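PDB 3LID: putative sensory box/GGDEF family protein from Vibrio parahaemolyticus, which probably makes cyclic di-GMP from two GTP molecules, the part present here being the extracellular sensor domain of the full-length protein. Local coordinates for residues L20-Y25 with P185-H190; Q81-F84 with T90-V93; Y97-S102 with I174-S179; L193-G198 with Y210-P215. All coordinates share one frame; numbering follows the deposited sequence.

Contact 1: residues L20-Y25 with P185-H190; sequences LHQLAY and PVRDFH
Q22 and R187 carry most of this contact, their side chains running past each other in opposite directions between the helix and the turn ahead of strand 189-195. Q22 has CG anti to its backbone N (chi1 180°), which sends the chain out from the helix, and the bend at chi2 brings OE1 alongside the aliphatic part of the arginine, 3.4 Å from R187 CD. This is packing, not a hydrogen bond: the amide of Q22 is held by T26 OG1 at NE2 and, weakly, by S184 OG at OE1. A long, flexible arginine suits the place, because its methylenes lie against Q22 while its flat end carries on to H21, one residue earlier on the helix. There H21 CB sits over one face of the guanidinium, 3.3 Å from R187 NH2, with the imidazole and guanidinium planes only 24° apart. The rim carbon CD2 of F189 lies 3.8 Å from Q22 CB. D188, at positive phi, forms a G1 beta bulge with F189 opposite S184. The ring of F189 also makes a cation-pi contact with R275 and packs on T15, E18 and A19 of helix 9-45. On the same helix L23 reaches strands 246-254 and 260-268, and F189 meets I265 and L267 of the latter, so the contact lays the long helix against the second sheet.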
loop_
_atom_site.group_PDB
_atom_site.type_symbol
_atom_site.label_atom_id
_atom_site.label_comp_id
_atom_site.label_asym_id
_atom_site.label_seq_id
_atom_site.Cartn_x
_atom_site.Cartn_y
_atom_site.Cartn_z
ATOM N N LEU A 20 2.265 3.819 21.410
ATOM C CA LEU A 20 1.284 4.793 20.933
ATOM C C LEU A 20 1.981 5.970 20.225
ATOM O O LEU A 20 1.433 6.535 19.223
ATOM C CB LEU A 20 0.298 5.219 22.034
ATOM C CG LEU A 20 -0.706 4.105 22.395
ATOM C CD1 LEU A 20 -1.432 4.592 23.701
ATOM C CD2 LEU A 20 -1.751 4.017 21.306
ATOM N N HIS A 21 3.108 6.425 20.782
ATOM C CA HIS A 21 3.830 7.503 20.064
ATOM C C HIS A 21 4.250 7.003 18.691
ATOM O O HIS A 21 4.204 7.755 17.711
ATOM C CB HIS A 21 5.077 7.973 20.838
ATOM C CG HIS A 21 4.720 8.682 22.108
ATOM N ND1 HIS A 21 3.835 9.737 22.119
ATOM C CD2 HIS A 21 5.096 8.485 23.396
ATOM C CE1 HIS A 21 3.672 10.155 23.364
ATOM N NE2 HIS A 21 4.431 9.414 24.157
ATOM N N GLN A 22 4.724 5.768 18.640
ATOM C CA GLN A 22 5.270 5.230 17.372
ATOM C C GLN A 22 4.073 5.200 16.372
ATOM O O GLN A 22 4.237 5.529 15.157
ATOM C CB GLN A 22 5.750 3.796 17.538
ATOM C CG GLN A 22 6.333 3.188 16.214
ATOM C CD GLN A 22 7.464 4.011 15.671
ATOM O OE1 GLN A 22 8.472 4.277 16.373
ATOM N NE2 GLN A 22 7.304 4.528 14.435
ATOM N N LEU A 23 2.930 4.688 16.821
ATOM C CA LEU A 23 1.758 4.590 15.904
ATOM C C LEU A 23 1.359 5.983 15.377
ATOM O O LEU A 23 0.974 6.125 14.236
ATOM C CB LEU A 23 0.558 3.914 16.598
ATOM C CG LEU A 23 0.828 2.439 16.888
ATOM C CD1 LEU A 23 -0.401 1.930 17.691
ATOM C CD2 LEU A 23 0.904 1.625 15.582
ATOM N N ALA A 24 1.419 7.028 16.222
ATOM C CA ALA A 24 1.129 8.341 15.727
ATOM C C ALA A 24 2.158 8.798 14.685
ATOM O O ALA A 24 1.766 9.451 13.700
ATOM C CB ALA A 24 1.063 9.375 16.961
ATOM N N TYR A 25 3.438 8.534 14.952
ATOM C CA TYR A 25 4.520 8.862 14.036
ATOM C C TYR A 25 4.274 8.205 12.634
ATOM O O TYR A 25 4.357 8.880 11.573
ATOM C CB TYR A 25 5.784 8.312 14.606
ATOM C CG TYR A 25 7.035 8.620 13.822
ATOM C CD1 TYR A 25 7.896 9.634 14.252
ATOM C CD2 TYR A 25 7.409 7.875 12.715
ATOM C CE1 TYR A 25 9.096 9.907 13.544
ATOM C CE2 TYR A 25 8.574 8.130 12.031
ATOM C CZ TYR A 25 9.403 9.144 12.441
ATOM O OH TYR A 25 10.578 9.379 11.745
ATOM N N PRO A 185 13.826 1.984 13.903
ATOM C CA PRO A 185 15.021 1.477 14.537
ATOM C C PRO A 185 15.176 2.144 15.914
ATOM O O PRO A 185 15.656 1.504 16.847
ATOM C CB PRO A 185 16.148 1.876 13.566
ATOM C CG PRO A 185 15.619 3.170 12.827
ATOM C CD PRO A 185 14.073 2.916 12.767
ATOM N N VAL A 186 14.732 3.382 16.064
ATOM C CA VAL A 186 14.963 4.049 17.318
ATOM C C VAL A 186 14.125 3.437 18.437
ATOM O O VAL A 186 14.672 3.117 19.510
ATOM C CB VAL A 186 14.814 5.553 17.243
ATOM C CG1 VAL A 186 15.247 6.128 18.558
ATOM C CG2 VAL A 186 15.749 6.121 16.123
ATOM N N ARG A 187 12.825 3.213 18.200
ATOM C CA ARG A 187 11.996 2.561 19.229
ATOM C C ARG A 187 11.960 1.034 19.145
ATOM O O ARG A 187 11.408 0.417 20.027
ATOM C CB ARG A 187 10.569 3.113 19.261
ATOM C CG ARG A 187 10.480 4.590 19.527
ATOM C CD ARG A 187 8.990 4.979 19.706
ATOM N NE ARG A 187 8.668 6.410 19.857
ATOM C CZ ARG A 187 8.687 7.016 21.037
ATOM N NH1 ARG A 187 9.078 6.342 22.132
ATOM N NH2 ARG A 187 8.367 8.275 21.157
ATOM N N ASP A 188 12.539 0.462 18.086
ATOM C CA ASP A 188 12.570 -0.984 17.844
ATOM C C ASP A 188 11.169 -1.545 17.914
ATOM O O ASP A 188 10.898 -2.489 18.654
ATOM C CB ASP A 188 13.528 -1.709 18.826
ATOM C CG ASP A 188 13.647 -3.199 18.548
ATOM O OD1 ASP A 188 13.720 -3.561 17.357
ATOM O OD2 ASP A 188 13.678 -4.026 19.505
ATOM N N PHE A 189 10.258 -0.990 17.117
ATOM C CA PHE A 189 8.967 -1.582 17.010
ATOM C C PHE A 189 8.673 -1.978 15.519
ATOM O O PHE A 189 9.056 -1.233 14.620
ATOM C CB PHE A 189 7.910 -0.545 17.342
ATOM C CG PHE A 189 7.715 -0.286 18.801
ATOM C CD1 PHE A 189 7.518 -1.332 19.701
ATOM C CD2 PHE A 189 7.666 1.029 19.253
ATOM C CE1 PHE A 189 7.252 -1.030 21.077
ATOM C CE2 PHE A 189 7.427 1.323 20.643
ATOM C CZ PHE A 189 7.197 0.306 21.507
ATOM N N HIS A 190 7.966 -3.083 15.351
ATOM C CA HIS A 190 7.406 -3.482 14.027
ATOM C C HIS A 190 5.936 -3.155 13.951
ATOM O O HIS A 190 5.163 -3.587 14.789
ATOM C CB HIS A 190 7.617 -4.939 13.792
ATOM C CG HIS A 190 9.065 -5.320 13.615
ATOM N ND1 HIS A 190 9.694 -5.318 12.380
ATOM C CD2 HIS A 190 10.007 -5.713 14.517
ATOM C CE1 HIS A 190 10.956 -5.717 12.526
ATOM N NE2 HIS A 190 11.174 -5.946 13.815
#

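Contact 2: residues Q81-F84 with T90-V93; sequences QIRF and TEKV. With PO4 (phosphate ion), chain C.
R83 and E91 reach toward each other from the two strands of a hairpin, and their flat groups are turned steeply, the guanidinium and carboxylate planes standing 70° apart. Even so the salt bridge is well aimed: OE2 of E91 lies in the guanidinium plane, and R83 NH1 meets it nearly head-on at 2.7 Å. The same NH1 has a second hydrogen to give, which goes to phosphate O2 at 3.0 Å, while R83 NH2 donates to phosphate O3 at 2.8 Å. Arginine is apt here because one rigid, planar cation can serve two anions, a carboxylate and a phosphate, at its edge. The bend at chi3 (-70°) turns its end toward both. E91 OE1 is paired in turn with R111, and R83 NH2 also bonds N171 OD1. The phosphate, probably from the crystallisation liquor, is also hydrogen-bonded by R153, Y118, K113, R116, N171 and the backbone of R139. Behind the charges the backbones form a classic bulge, with K92 and V93 both facing F84: F84 O accepts K92 N at 2.8 Å and V93 N at 3.2 Å, and F84 N returns a bond to V93 O. F84 and V93 share a face of the sheet, CB to CB 4.0 Å. That apolar face is covered by W69 of helix 59-76 and by L50, L54 and Y53 of helix 48-55, while strand 163-173 flanks strand 79-86 on its other side.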
loop_
_atom_site.group_PDB
_atom_site.type_symbol
_atom_site.label_atom_id
_atom_site.label_comp_id
_atom_site.label_asym_id
_atom_site.label_seq_id
_atom_site.Cartn_x
_atom_site.Cartn_y
_atom_site.Cartn_z
ATOM N N GLN A 81 3.857 -0.292 -10.945
ATOM C CA GLN A 81 3.527 -0.132 -12.358
ATOM C C GLN A 81 2.859 1.171 -12.553
ATOM O O GLN A 81 2.220 1.665 -11.659
ATOM C CB GLN A 81 2.433 -1.191 -12.794
ATOM C CG GLN A 81 2.918 -2.624 -12.616
ATOM C CD GLN A 81 1.839 -3.593 -13.100
ATOM O OE1 GLN A 81 1.069 -4.189 -12.303
ATOM N NE2 GLN A 81 1.735 -3.697 -14.411
ATOM N N ILE A 82 2.976 1.718 -13.777
ATOM C CA ILE A 82 2.282 2.917 -14.182
ATOM C C ILE A 82 1.791 2.573 -15.599
ATOM O O ILE A 82 2.608 2.189 -16.447
ATOM C CB ILE A 82 3.207 4.131 -14.268
ATOM C CG1 ILE A 82 3.778 4.391 -12.834
ATOM C CG2 ILE A 82 2.397 5.395 -14.783
ATOM C CD1 ILE A 82 4.827 5.543 -12.875
ATOM N N ARG A 83 0.471 2.626 -15.791
ATOM C CA ARG A 83 -0.106 2.151 -17.038
ATOM C C ARG A 83 -1.139 3.097 -17.578
ATOM O O ARG A 83 -1.801 3.870 -16.873
ATOM C CB ARG A 83 -0.859 0.878 -16.763
ATOM C CG ARG A 83 0.115 -0.318 -16.505
ATOM C CD ARG A 83 -0.660 -1.642 -16.207
ATOM N NE ARG A 83 -1.299 -1.501 -14.872
ATOM C CZ ARG A 83 -2.062 -2.463 -14.331
ATOM N NH1 ARG A 83 -2.309 -3.619 -15.019
ATOM N NH2 ARG A 83 -2.549 -2.312 -13.089
ATOM N N PHE A 84 -1.333 2.983 -18.893
ATOM C CA PHE A 84 -2.490 3.606 -19.508
ATOM C C PHE A 84 -3.261 2.448 -20.175
ATOM O O PHE A 84 -2.673 1.624 -20.902
ATOM C CB PHE A 84 -2.093 4.628 -20.603
ATOM C CG PHE A 84 -3.283 5.352 -21.142
ATOM C CD1 PHE A 84 -3.883 6.366 -20.394
ATOM C CD2 PHE A 84 -3.898 4.897 -22.337
ATOM C CE1 PHE A 84 -5.015 7.007 -20.838
ATOM C CE2 PHE A 84 -5.118 5.567 -22.826
ATOM C CZ PHE A 84 -5.623 6.632 -22.047
ATOM N N THR A 90 -7.785 -2.535 -22.339
ATOM C CA THR A 90 -6.546 -3.162 -22.829
ATOM C C THR A 90 -5.349 -2.237 -22.488
ATOM O O THR A 90 -5.390 -1.046 -22.751
ATOM C CB THR A 90 -6.596 -3.431 -24.344
ATOM O OG1 THR A 90 -7.524 -4.498 -24.550
ATOM C CG2 THR A 90 -5.219 -4.002 -24.804
ATOM N N GLU A 91 -4.324 -2.808 -21.880
ATOM C CA GLU A 91 -3.114 -2.016 -21.567
ATOM C C GLU A 91 -2.479 -1.515 -22.866
ATOM O O GLU A 91 -2.264 -2.326 -23.806
ATOM C CB GLU A 91 -2.112 -2.901 -20.869
ATOM C CG GLU A 91 -2.637 -3.382 -19.446
ATOM C CD GLU A 91 -1.747 -4.408 -18.818
ATOM O OE1 GLU A 91 -1.183 -5.251 -19.571
ATOM O OE2 GLU A 91 -1.598 -4.377 -17.520
ATOM N N LYS A 92 -2.158 -0.242 -22.913
ATOM C CA LYS A 92 -1.535 0.363 -24.121
ATOM C C LYS A 92 -0.115 0.840 -23.738
ATOM O O LYS A 92 0.830 0.809 -24.596
ATOM C CB LYS A 92 -2.312 1.562 -24.594
ATOM C CG LYS A 92 -3.793 1.241 -24.986
ATOM C CD LYS A 92 -3.846 0.320 -26.157
ATOM C CE LYS A 92 -3.080 0.948 -27.283
ATOM N NZ LYS A 92 -3.571 0.368 -28.526
ATOM N N VAL A 93 0.049 1.268 -22.471
ATOM C CA VAL A 93 1.364 1.779 -22.027
ATOM C C VAL A 93 1.575 1.139 -20.682
ATOM O O VAL A 93 0.667 1.167 -19.841
ATOM C CB VAL A 93 1.420 3.288 -21.819
ATOM C CG1 VAL A 93 2.876 3.678 -21.539
ATOM C CG2 VAL A 93 0.981 4.042 -23.135
HETATM P P PO4 C . -2.910 -5.703 -11.869
HETATM O O1 PO4 C . -1.427 -5.979 -12.181
HETATM O O2 PO4 C . -3.575 -5.735 -13.252
HETATM O O3 PO4 C . -3.121 -4.347 -11.259
HETATM O O4 PO4 C . -3.483 -6.805 -10.984
#

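Contact 3: residues Y97-S102 with I174-S179; sequences YDFKTS and IEYLSS
F99 lays its ring against Y176 in a T-shaped pair, the edge of the tyrosine directed at the face of the phenylalanine. At the root of the side chain, F99 CB lies 3.8 Å from Y176 CD1. CG sits between the backbone N and the carbonyl carbon (chi1 74°), a rotamer that swings the ring out of the turn and over to the helix. CG itself makes the closest approach, 3.5 Å to Y176 CD1, so the tyrosine edge points at the rim of the ring and not at its centre. The two ortho carbons meet the same tyrosine atom, F99 CD1 at 3.7 Å and CD2 at 3.8 Å. Farther out, F99 CE2 rests 3.9 Å from Y176 CB, whose methylene makes an off-centre CH-pi contact with the ring, and E175 OE1 stands at the ring edge near CE2. CZ, at the tip, comes near Y176 CA on the helix backbone. The planes are 69° apart and the centroids 5.2 Å. Aromatic residues suit this surface position, since two large flat side chains can meet between a turn and a helix. The turn itself is fixed by D98, whose OD2 accepts from both T101 N and T101 OG1. It is an Asx motif in the turn that follows strand 91-98 in the first PDC-type sheet, joined by a T-shaped pair to the helix that follows strand 163-173 of that sheet.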
loop_
_atom_site.group_PDB
_atom_site.type_symbol
_atom_site.label_atom_id
_atom_site.label_comp_id
_atom_site.label_asym_id
_atom_site.label_seq_id
_atom_site.Cartn_x
_atom_site.Cartn_y
_atom_site.Cartn_z
ATOM N N TYR A 97 8.362 -1.201 -12.476
ATOM C CA TYR A 97 9.521 -0.721 -11.706
ATOM C C TYR A 97 9.797 -1.754 -10.635
ATOM O O TYR A 97 8.858 -2.333 -9.988
ATOM C CB TYR A 97 9.208 0.671 -11.098
ATOM C CG TYR A 97 10.266 1.080 -10.070
ATOM C CD1 TYR A 97 11.533 1.504 -10.505
ATOM C CD2 TYR A 97 9.956 1.048 -8.720
ATOM C CE1 TYR A 97 12.494 1.916 -9.586
ATOM C CE2 TYR A 97 10.906 1.450 -7.744
ATOM C CZ TYR A 97 12.148 1.886 -8.211
ATOM O OH TYR A 97 13.066 2.275 -7.249
ATOM N N ASP A 98 11.095 -1.997 -10.410
ATOM C CA ASP A 98 11.473 -2.998 -9.439
ATOM C C ASP A 98 12.326 -2.300 -8.352
ATOM O O ASP A 98 13.406 -1.828 -8.668
ATOM C CB ASP A 98 12.428 -4.027 -10.097
ATOM C CG ASP A 98 12.931 -5.076 -9.084
ATOM O OD1 ASP A 98 12.139 -5.878 -8.563
ATOM O OD2 ASP A 98 14.154 -5.145 -8.884
ATOM N N PHE A 99 11.780 -2.177 -7.140
ATOM C CA PHE A 99 12.500 -1.300 -6.167
ATOM C C PHE A 99 13.819 -1.858 -5.736
ATOM O O PHE A 99 14.729 -1.116 -5.434
ATOM C CB PHE A 99 11.601 -0.879 -4.990
ATOM C CG PHE A 99 11.311 -1.959 -3.955
ATOM C CD1 PHE A 99 12.205 -2.205 -2.876
ATOM C CD2 PHE A 99 10.095 -2.638 -3.954
ATOM C CE1 PHE A 99 11.895 -3.159 -1.859
ATOM C CE2 PHE A 99 9.776 -3.616 -2.967
ATOM C CZ PHE A 99 10.692 -3.867 -1.889
ATOM N N LYS A 100 13.945 -3.170 -5.708
ATOM C CA LYS A 100 15.258 -3.720 -5.289
ATOM C C LYS A 100 16.416 -3.344 -6.160
ATOM O O LYS A 100 17.505 -3.071 -5.654
ATOM C CB LYS A 100 15.189 -5.253 -5.143
ATOM C CG LYS A 100 14.456 -5.662 -3.947
ATOM C CD LYS A 100 14.784 -7.139 -3.650
ATOM C CE LYS A 100 15.970 -7.704 -4.517
ATOM N NZ LYS A 100 15.411 -8.642 -5.595
ATOM N N THR A 101 16.238 -3.298 -7.463
ATOM C CA THR A 101 17.286 -2.975 -8.401
ATOM C C THR A 101 17.235 -1.533 -8.831
ATOM O O THR A 101 18.199 -1.036 -9.402
ATOM C CB THR A 101 17.233 -3.809 -9.685
ATOM O OG1 THR A 101 15.962 -3.604 -10.331
ATOM C CG2 THR A 101 17.382 -5.315 -9.360
ATOM N N SER A 102 16.086 -0.914 -8.626
ATOM C CA SER A 102 15.782 0.454 -9.141
ATOM C C SER A 102 15.597 0.556 -10.662
ATOM O O SER A 102 15.682 1.661 -11.267
ATOM C CB SER A 102 16.825 1.477 -8.643
ATOM O OG SER A 102 17.183 1.366 -7.205
ATOM N N ILE A 174 2.308 -1.776 -1.830
ATOM C CA ILE A 174 2.216 -1.857 -0.347
ATOM C C ILE A 174 3.398 -2.594 0.298
ATOM O O ILE A 174 3.839 -2.239 1.408
ATOM C CB ILE A 174 0.884 -2.570 0.006
ATOM C CG1 ILE A 174 -0.335 -1.738 -0.497
ATOM C CG2 ILE A 174 0.741 -2.812 1.532
ATOM C CD1 ILE A 174 -0.437 -0.265 0.116
ATOM N N GLU A 175 4.015 -3.546 -0.401
ATOM C CA GLU A 175 5.200 -4.176 0.162
ATOM C C GLU A 175 6.375 -3.198 0.306
ATOM O O GLU A 175 7.084 -3.190 1.294
ATOM C CB GLU A 175 5.601 -5.329 -0.757
ATOM C CG GLU A 175 6.938 -6.004 -0.346
ATOM C CD GLU A 175 7.293 -7.141 -1.315
ATOM O OE1 GLU A 175 7.247 -6.901 -2.541
ATOM O OE2 GLU A 175 7.583 -8.264 -0.860
ATOM N N TYR A 176 6.573 -2.371 -0.715
ATOM C CA TYR A 176 7.608 -1.347 -0.637
ATOM C C TYR A 176 7.269 -0.389 0.549
ATOM O O TYR A 176 8.189 -0.078 1.348
ATOM C CB TYR A 176 7.607 -0.503 -1.934
ATOM C CG TYR A 176 8.480 0.681 -1.822
ATOM C CD1 TYR A 176 9.879 0.539 -1.946
ATOM C CD2 TYR A 176 7.918 1.962 -1.552
ATOM C CE1 TYR A 176 10.719 1.634 -1.774
ATOM C CE2 TYR A 176 8.778 3.079 -1.364
ATOM C CZ TYR A 176 10.125 2.891 -1.495
ATOM O OH TYR A 176 10.925 4.038 -1.289
ATOM N N LEU A 177 6.032 0.122 0.586
ATOM C CA LEU A 177 5.697 1.082 1.627
ATOM C C LEU A 177 5.914 0.428 3.008
ATOM O O LEU A 177 6.381 1.099 3.921
ATOM C CB LEU A 177 4.277 1.571 1.590
ATOM C CG LEU A 177 4.087 2.532 0.408
ATOM C CD1 LEU A 177 2.539 2.912 0.399
ATOM C CD2 LEU A 177 5.010 3.779 0.524
ATOM N N SER A 178 5.494 -0.844 3.170
ATOM C CA SER A 178 5.733 -1.576 4.443
ATOM C C SER A 178 7.200 -1.640 4.783
ATOM O O SER A 178 7.575 -1.440 5.953
ATOM C CB SER A 178 5.154 -3.021 4.344
ATOM O OG SER A 178 3.766 -2.832 4.179
ATOM N N SER A 179 8.030 -1.957 3.798
ATOM C CA SER A 179 9.460 -2.061 3.992
ATOM C C SER A 179 10.023 -0.697 4.399
ATOM O O SER A 179 10.907 -0.612 5.228
ATOM C CB SER A 179 10.138 -2.537 2.686
ATOM O OG SER A 179 11.578 -2.491 2.804
#

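Contact 4: residues L193-G198 with Y210-P215; sequences LVKHKG and YGDIIP. With EDO (1,2-ethanediol), chain H.
The carboxylate of D212 receives K195 at one oxygen and a 1,2-ethanediol molecule at the other. K195 NZ uses the syn lone pair of D212 OD2, a salt bridge of 2.7 Å, while the diol O1 donates to D212 OD1 at 2.8 Å. K197 crosses D212 at about a right angle; the short approach of its CD to OD2 is doubtful, and its NZ stays apart from the acid. The aromatic ring of Y210 meets diol O1 at its edge, 3.6 Å from CD1. K195 closes the circuit, for NZ also donates to diol O2 at 2.8 Å and to O1 at 3.0 Å, giving the ammonium three acceptors. Lysine fits because its flexible chain, bent at chi3 (-71°), carries the charge from the strand to the loop. The diol, probably from the crystallisation liquor, bonds I135 O as well. K195 and K197 belong to a type I turn, G198 N bonding K195 O, and both point toward the acid; glycine suits the last place, where phi is positive (96°). The arrangement is a surface salt bridge from a beta-hairpin turn, between strands 189-195 and 200-202 of the second sheet of this PDC-fold sensor, to the loop after strand 200-202.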
loop_
_atom_site.group_PDB
_atom_site.type_symbol
_atom_site.label_atom_id
_atom_site.label_comp_id
_atom_site.label_asym_id
_atom_site.label_seq_id
_atom_site.Cartn_x
_atom_site.Cartn_y
_atom_site.Cartn_z
ATOM N N LEU A 193 0.147 -4.196 9.483
ATOM C CA LEU A 193 -1.051 -3.568 8.967
ATOM C C LEU A 193 -2.126 -4.618 8.848
ATOM O O LEU A 193 -1.927 -5.670 8.219
ATOM C CB LEU A 193 -0.811 -3.043 7.486
ATOM C CG LEU A 193 0.339 -2.024 7.411
ATOM C CD1 LEU A 193 0.544 -1.641 5.862
ATOM C CD2 LEU A 193 -0.064 -0.783 8.196
ATOM N N VAL A 194 -3.266 -4.321 9.413
ATOM C CA VAL A 194 -4.451 -5.168 9.442
ATOM C C VAL A 194 -5.547 -4.475 8.795
ATOM O O VAL A 194 -5.924 -3.340 9.156
ATOM C CB VAL A 194 -4.818 -5.525 10.955
ATOM C CG1 VAL A 194 -6.081 -6.366 10.965
ATOM C CG2 VAL A 194 -3.669 -6.330 11.525
ATOM N N LYS A 195 -6.197 -5.138 7.813
ATOM C CA LYS A 195 -7.263 -4.484 7.105
ATOM C C LYS A 195 -8.564 -4.444 7.874
ATOM O O LYS A 195 -8.710 -5.096 8.917
ATOM C CB LYS A 195 -7.574 -5.297 5.814
ATOM C CG LYS A 195 -6.330 -5.160 4.875
ATOM C CD LYS A 195 -6.809 -5.688 3.464
ATOM C CE LYS A 195 -6.995 -7.222 3.580
ATOM N NZ LYS A 195 -7.439 -7.776 2.133
ATOM N N HIS A 196 -9.500 -3.709 7.348
ATOM C CA HIS A 196 -10.830 -3.568 7.949
ATOM C C HIS A 196 -11.500 -4.935 8.144
ATOM O O HIS A 196 -12.328 -5.150 9.107
ATOM C CB HIS A 196 -11.630 -2.720 6.961
ATOM C CG HIS A 196 -13.063 -2.557 7.308
ATOM N ND1 HIS A 196 -13.474 -1.985 8.494
ATOM C CD2 HIS A 196 -14.188 -2.856 6.608
ATOM C CE1 HIS A 196 -14.793 -1.970 8.527
ATOM N NE2 HIS A 196 -15.254 -2.485 7.399
ATOM N N LYS A 197 -11.198 -5.858 7.218
ATOM C CA LYS A 197 -11.704 -7.249 7.335
ATOM C C LYS A 197 -10.970 -8.132 8.312
ATOM O O LYS A 197 -11.378 -9.279 8.476
ATOM C CB LYS A 197 -11.591 -7.974 5.997
ATOM C CG LYS A 197 -10.007 -8.252 5.644
ATOM C CD LYS A 197 -10.538 -8.928 4.198
ATOM C CE LYS A 197 -11.710 -8.251 3.580
ATOM N NZ LYS A 197 -12.938 -9.093 2.949
ATOM N N GLY A 198 -9.914 -7.650 8.976
ATOM C CA GLY A 198 -9.198 -8.430 9.991
ATOM C C GLY A 198 -7.950 -9.189 9.565
ATOM O O GLY A 198 -7.170 -9.639 10.361
ATOM N N TYR A 210 -2.378 -12.218 4.248
ATOM C CA TYR A 210 -3.345 -12.459 3.169
ATOM C C TYR A 210 -4.139 -13.743 3.395
ATOM O O TYR A 210 -4.432 -14.512 2.430
ATOM C CB TYR A 210 -2.677 -12.566 1.776
ATOM C CG TYR A 210 -1.482 -11.695 1.599
ATOM C CD1 TYR A 210 -1.576 -10.296 1.772
ATOM C CD2 TYR A 210 -0.260 -12.218 1.147
ATOM C CE1 TYR A 210 -0.440 -9.493 1.570
ATOM C CE2 TYR A 210 0.862 -11.425 0.950
ATOM C CZ TYR A 210 0.752 -10.054 1.124
ATOM O OH TYR A 210 1.811 -9.229 0.964
ATOM N N GLY A 211 -4.629 -13.865 4.634
ATOM C CA GLY A 211 -5.445 -15.039 4.999
ATOM C C GLY A 211 -6.781 -15.050 4.327
ATOM O O GLY A 211 -7.501 -16.052 4.442
ATOM N N ASP A 212 -7.193 -13.964 3.688
ATOM C CA ASP A 212 -8.447 -13.910 2.970
ATOM C C ASP A 212 -8.248 -14.539 1.575
ATOM O O ASP A 212 -9.200 -14.831 0.873
ATOM C CB ASP A 212 -9.068 -12.488 2.873
ATOM C CG ASP A 212 -8.009 -11.379 2.569
ATOM O OD1 ASP A 212 -6.787 -11.673 2.607
ATOM O OD2 ASP A 212 -8.469 -10.271 2.330
ATOM N N ILE A 213 -7.000 -14.715 1.224
ATOM C CA ILE A 213 -6.643 -15.277 -0.128
ATOM C C ILE A 213 -5.995 -16.636 -0.043
ATOM O O ILE A 213 -6.273 -17.455 -0.901
ATOM C CB ILE A 213 -5.637 -14.354 -0.852
ATOM C CG1 ILE A 213 -6.185 -12.923 -0.930
ATOM C CG2 ILE A 213 -5.385 -14.870 -2.331
ATOM C CD1 ILE A 213 -7.548 -12.694 -1.515
ATOM N N ILE A 214 -5.102 -16.862 0.912
ATOM C CA ILE A 214 -4.341 -18.087 1.070
ATOM C C ILE A 214 -4.978 -18.948 2.139
ATOM O O ILE A 214 -4.899 -18.609 3.340
ATOM C CB ILE A 214 -2.889 -17.738 1.465
ATOM C CG1 ILE A 214 -2.268 -16.803 0.440
ATOM C CG2 ILE A 214 -1.950 -18.943 1.731
ATOM C CD1 ILE A 214 -0.872 -16.680 0.733
ATOM N N PRO A 215 -5.549 -20.114 1.729
ATOM C CA PRO A 215 -6.288 -21.064 2.609
ATOM C C PRO A 215 -5.545 -21.467 3.863
ATOM O O PRO A 215 -6.152 -21.442 4.920
ATOM C CB PRO A 215 -6.469 -22.332 1.718
ATOM C CG PRO A 215 -6.308 -21.833 0.288
ATOM C CD PRO A 215 -5.294 -20.675 0.380
HETATM C C1 EDO H . -4.970 -9.569 0.234
HETATM O O1 EDO H . -5.105 -9.618 1.710
HETATM C C2 EDO H . -4.487 -8.182 -0.144
HETATM O O2 EDO H . -5.545 -7.242 0.093
#

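In the fold
The four contacts are spread along an elongated sensor with two antiparallel sheets. Contacts 2 and 3 belong to the first sheet and share strand 91-98, their centres about 19 Å apart; contact 2 alone includes the bound phosphate. Contacts 1 and 4 lie on the second sheet at the two ends of strand 189-195, with centres about 23 Å apart. Contact 3 touches contact 4, S178 OG lying 3.8 Å from L193 CD1; helix 174-181 lies in the chain between strand 163-173 of the first sheet and 183-184 of the second. Contact 1 is most remote from contact 2, about 37 Å between centres and on the opposite side of the chain's centre, yet it closes the loop within which contacts 2 and 3 are nested.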